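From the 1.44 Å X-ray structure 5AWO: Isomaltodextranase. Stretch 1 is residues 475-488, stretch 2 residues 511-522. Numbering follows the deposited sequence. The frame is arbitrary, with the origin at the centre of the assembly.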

# COMPACT_ATOMS: atom_id res chain seq x y z
N ARG A 475 3.32 13.56 -20.27
CA ARG A 475 3.11 12.15 -20.60
C ARG A 475 3.16 11.25 -19.35
O ARG A 475 4.11 11.31 -18.58
CB ARG A 475 4.15 11.64 -21.61
CG ARG A 475 3.99 10.18 -22.00
CD ARG A 475 5.00 9.67 -22.96
NE ARG A 475 4.88 10.33 -24.27
CZ ARG A 475 5.65 10.06 -25.32
NH1 ARG A 475 6.62 9.15 -25.28
NH2 ARG A 475 5.45 10.74 -26.46
N TYR A 476 2.15 10.38 -19.24
CA TYR A 476 2.03 9.35 -18.20
C TYR A 476 2.07 7.96 -18.83
O TYR A 476 1.08 7.51 -19.39
CB TYR A 476 0.72 9.52 -17.44
CG TYR A 476 0.59 10.86 -16.80
CD1 TYR A 476 0.16 11.96 -17.53
CD2 TYR A 476 0.93 11.06 -15.46
CE1 TYR A 476 0.03 13.20 -16.94
CE2 TYR A 476 0.80 12.30 -14.85
CZ TYR A 476 0.37 13.38 -15.60
OH TYR A 476 0.25 14.60 -14.97
N PRO A 477 3.22 7.26 -18.73
CA PRO A 477 3.32 5.90 -19.23
C PRO A 477 2.44 4.91 -18.48
O PRO A 477 2.41 4.89 -17.25
CB PRO A 477 4.80 5.56 -19.01
CG PRO A 477 5.48 6.89 -19.04
CD PRO A 477 4.54 7.76 -18.30
N ALA A 478 1.69 4.08 -19.20
CA ALA A 478 0.74 3.17 -18.56
C ALA A 478 1.46 2.07 -17.77
O ALA A 478 0.92 1.59 -16.76
CB ALA A 478 -0.18 2.54 -19.60
N ALA A 479 2.66 1.70 -18.21
CA ALA A 479 3.41 0.60 -17.58
C ALA A 479 3.90 0.97 -16.17
O ALA A 479 4.29 0.06 -15.44
CB ALA A 479 4.58 0.16 -18.44
N PHE A 480 3.87 2.25 -15.83
CA PHE A 480 4.22 2.70 -14.48
C PHE A 480 3.05 3.19 -13.66
O PHE A 480 3.23 3.66 -12.56
CB PHE A 480 5.34 3.75 -14.55
CG PHE A 480 6.69 3.14 -14.78
CD1 PHE A 480 7.40 2.63 -13.71
CD2 PHE A 480 7.23 3.02 -16.05
CE1 PHE A 480 8.62 2.02 -13.88
CE2 PHE A 480 8.47 2.42 -16.23
CZ PHE A 480 9.15 1.90 -15.15
N ALA A 481 1.82 3.10 -14.20
CA ALA A 481 0.61 3.51 -13.53
C ALA A 481 0.02 2.37 -12.69
O ALA A 481 0.69 1.37 -12.49
CB ALA A 481 -0.41 4.02 -14.55
N ALA A 482 -1.20 2.58 -12.19
CA ALA A 482 -1.90 1.60 -11.39
C ALA A 482 -2.77 0.73 -12.27
O ALA A 482 -3.50 1.26 -13.11
CB ALA A 482 -2.74 2.28 -10.32
N TRP A 483 -2.74 -0.57 -12.05
CA TRP A 483 -3.49 -1.57 -12.81
C TRP A 483 -4.51 -2.26 -11.93
O TRP A 483 -4.19 -2.64 -10.80
CB TRP A 483 -2.58 -2.65 -13.39
CG TRP A 483 -1.35 -2.14 -14.06
CD1 TRP A 483 -1.22 -0.99 -14.76
CD2 TRP A 483 -0.06 -2.76 -14.06
NE1 TRP A 483 0.07 -0.85 -15.21
CE2 TRP A 483 0.80 -1.94 -14.81
CE3 TRP A 483 0.45 -3.96 -13.53
CZ2 TRP A 483 2.15 -2.23 -14.99
CZ3 TRP A 483 1.77 -4.25 -13.71
CH2 TRP A 483 2.61 -3.39 -14.47
N GLY A 484 -5.72 -2.47 -12.45
CA GLY A 484 -6.73 -3.24 -11.75
C GLY A 484 -7.55 -4.14 -12.66
O GLY A 484 -7.51 -4.00 -13.88
N GLY A 485 -8.24 -5.11 -12.04
CA GLY A 485 -9.22 -5.93 -12.76
C GLY A 485 -8.70 -6.86 -13.82
O GLY A 485 -9.50 -7.39 -14.62
N GLY A 486 -7.39 -7.09 -13.85
CA GLY A 486 -6.78 -7.97 -14.83
C GLY A 486 -5.89 -7.23 -15.82
O GLY A 486 -5.14 -7.88 -16.55
N ALA A 487 -5.95 -5.91 -15.86
CA ALA A 487 -4.95 -5.16 -16.64
C ALA A 487 -3.56 -5.47 -16.14
O ALA A 487 -3.36 -5.67 -14.92
CB ALA A 487 -5.19 -3.68 -16.55
N GLY A 488 -2.58 -5.50 -17.04
CA GLY A 488 -1.21 -5.78 -16.63
C GLY A 488 -0.18 -5.45 -17.67
O GLY A 488 -0.51 -4.95 -18.74
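Stretch 2, residues 511-522: SADPLVTFAVQV

The most unusual feature of this contact is the place where stretch 1 makes a tight turn against stretch 2 with no side chain at three successive positions, Gly484, Gly485 and Gly486. Gly485 has phi/psi of 67/14°, and an ideal CB there would lie 2.2 Å from Asp513 O, a clash, and 3.0 Å from Pro514 CA. The bare backbone therefore packs directly: Gly485 CA is 3.7 Å from Asp513 O and 4.0 Å from Ala512 CB. Gly484 to Ala487 form a type I' turn, closed by a hydrogen bond from Ala487 N to Gly484 O at 3.2 Å.

Stretch 2 approaches this turn as an extended segment and becomes a strand at Leu515, continuing to Val522. It runs antiparallel to strand 482-484, with 153° between their N-to-C directions and a closest axial approach of 4.8 Å. Two hydrogen-bonded pairs fix the register. Ala482 faces Thr517, with Ala482 N to Thr517 O at 3.2 Å and Thr517 N to Ala482 O at 2.9 Å; Gly484 faces Leu515, with Gly484 N to Leu515 O and Leu515 N to Gly484 O both at 2.9 Å. Donor angles of 158 to 171° show that all four bonds are nearly straight. Between them lies the non-hydrogen-bonded pair Trp483 and Val516, CA to CA 4.7 Å. The carbonyls also receive CA-H contacts, Val516 CA to Ala482 O at 3.2 Å and Pro514 CA to Gly484 O at 3.3 Å.

Side chains alternate across this ladder. Those of Ala482, Thr517 and Leu515 share one face, where Ala482 CB lies 4.2 Å from Thr517 CB; those of Trp483 and Val516 occupy the other. Trp483 meets its partner loosely, CD1 to Val516 CG2 being 4.4 Å, while its NE1 donates to Ala478 O at 3.0 Å, tying the indole to the 3-10 segment 478-480.

Beyond the ladder, strand 475-477 stands farther off, its axis 8.8 Å from that of strand 515-522 at 148°, so side chains span the gap. Phe518, with chi1 at -58° (m), brings the end of its ring nearer to stretch 1: CD1 is 3.5 Å from Tyr476 CB, and CE1 is 3.7 Å from Ala481 CB. Its CZ reaches Ala478 CB at 4.2 Å. Tyr476, also m at chi1, points toward stretch 2 and receives Val520 CG1 over one ring face, 4.2 Å from the centroid and 21° off the normal, a CH-pi contact.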

# COMPACT_ATOMS: atom_id res chain seq x y z
N SER A 511 -15.62 -10.81 -12.29
CA SER A 511 -16.58 -9.80 -11.83
C SER A 511 -16.03 -8.37 -11.84
O SER A 511 -16.72 -7.44 -11.42
CB SER A 511 -17.05 -10.15 -10.42
OG SER A 511 -15.99 -10.02 -9.50
N ALA A 512 -14.79 -8.20 -12.29
CA ALA A 512 -14.19 -6.87 -12.36
C ALA A 512 -13.87 -6.48 -13.80
O ALA A 512 -13.63 -7.34 -14.65
CB ALA A 512 -12.91 -6.81 -11.52
N ASP A 513 -13.85 -5.19 -14.05
CA ASP A 513 -13.46 -4.65 -15.33
C ASP A 513 -11.98 -4.25 -15.30
O ASP A 513 -11.56 -3.51 -14.41
CB ASP A 513 -14.33 -3.45 -15.66
CG ASP A 513 -15.80 -3.82 -15.82
OD1 ASP A 513 -16.05 -4.95 -16.28
OD2 ASP A 513 -16.65 -3.00 -15.43
N PRO A 514 -11.21 -4.69 -16.29
CA PRO A 514 -9.79 -4.25 -16.30
C PRO A 514 -9.67 -2.75 -16.47
O PRO A 514 -10.44 -2.13 -17.20
CB PRO A 514 -9.19 -4.97 -17.50
CG PRO A 514 -10.24 -5.82 -18.09
CD PRO A 514 -11.55 -5.53 -17.45
N LEU A 515 -8.70 -2.15 -15.77
CA LEU A 515 -8.55 -0.71 -15.80
C LEU A 515 -7.12 -0.28 -15.49
O LEU A 515 -6.31 -1.06 -14.96
CB LEU A 515 -9.54 -0.02 -14.83
CG LEU A 515 -9.43 -0.39 -13.33
CD1 LEU A 515 -8.31 0.36 -12.59
CD2 LEU A 515 -10.76 -0.20 -12.59
N VAL A 516 -6.86 0.98 -15.82
CA VAL A 516 -5.61 1.68 -15.49
C VAL A 516 -5.97 3.01 -14.89
O VAL A 516 -6.87 3.71 -15.37
CB VAL A 516 -4.72 1.91 -16.72
CG1 VAL A 516 -3.43 2.65 -16.34
CG2 VAL A 516 -4.38 0.60 -17.38
N THR A 517 -5.29 3.37 -13.80
CA THR A 517 -5.53 4.63 -13.12
C THR A 517 -4.27 5.48 -13.07
O THR A 517 -3.19 5.00 -12.68
CB THR A 517 -6.07 4.42 -11.68
OG1 THR A 517 -7.33 3.73 -11.74
CG2 THR A 517 -6.22 5.70 -10.92
N PHE A 518 -4.44 6.74 -13.45
CA PHE A 518 -3.39 7.76 -13.46
C PHE A 518 -3.78 8.86 -12.49
O PHE A 518 -4.94 9.28 -12.44
CB PHE A 518 -3.24 8.41 -14.85
CG PHE A 518 -2.94 7.45 -15.95
CD1 PHE A 518 -1.62 7.17 -16.30
CD2 PHE A 518 -3.96 6.88 -16.69
CE1 PHE A 518 -1.33 6.32 -17.34
CE2 PHE A 518 -3.68 6.03 -17.73
CZ PHE A 518 -2.37 5.73 -18.07
N ALA A 519 -2.80 9.37 -11.74
CA ALA A 519 -3.00 10.56 -10.97
C ALA A 519 -2.44 11.74 -11.73
O ALA A 519 -1.31 11.70 -12.17
CB ALA A 519 -2.31 10.45 -9.62
N VAL A 520 -3.23 12.79 -11.85
CA VAL A 520 -2.81 13.96 -12.62
C VAL A 520 -3.11 15.21 -11.80
O VAL A 520 -4.15 15.30 -11.15
CB VAL A 520 -3.51 14.03 -14.01
CG1 VAL A 520 -3.38 12.73 -14.77
CG2 VAL A 520 -4.97 14.40 -13.87
N GLN A 521 -2.19 16.17 -11.84
CA GLN A 521 -2.33 17.43 -11.12
C GLN A 521 -2.42 18.56 -12.17
O GLN A 521 -1.60 18.61 -13.08
CB GLN A 521 -1.13 17.65 -10.19
CG GLN A 521 -1.32 18.70 -9.11
CD GLN A 521 -1.94 18.18 -7.82
OE1 GLN A 521 -2.16 16.99 -7.66
NE2 GLN A 521 -2.25 19.09 -6.89
N VAL A 522 -3.47 19.39 -12.06
CA VAL A 522 -3.65 20.57 -12.94
C VAL A 522 -3.96 21.82 -12.10
O VAL A 522 -4.40 21.71 -10.96
CB VAL A 522 -4.77 20.38 -14.00
CG1 VAL A 522 -4.36 19.36 -15.05
CG2 VAL A 522 -6.07 19.97 -13.35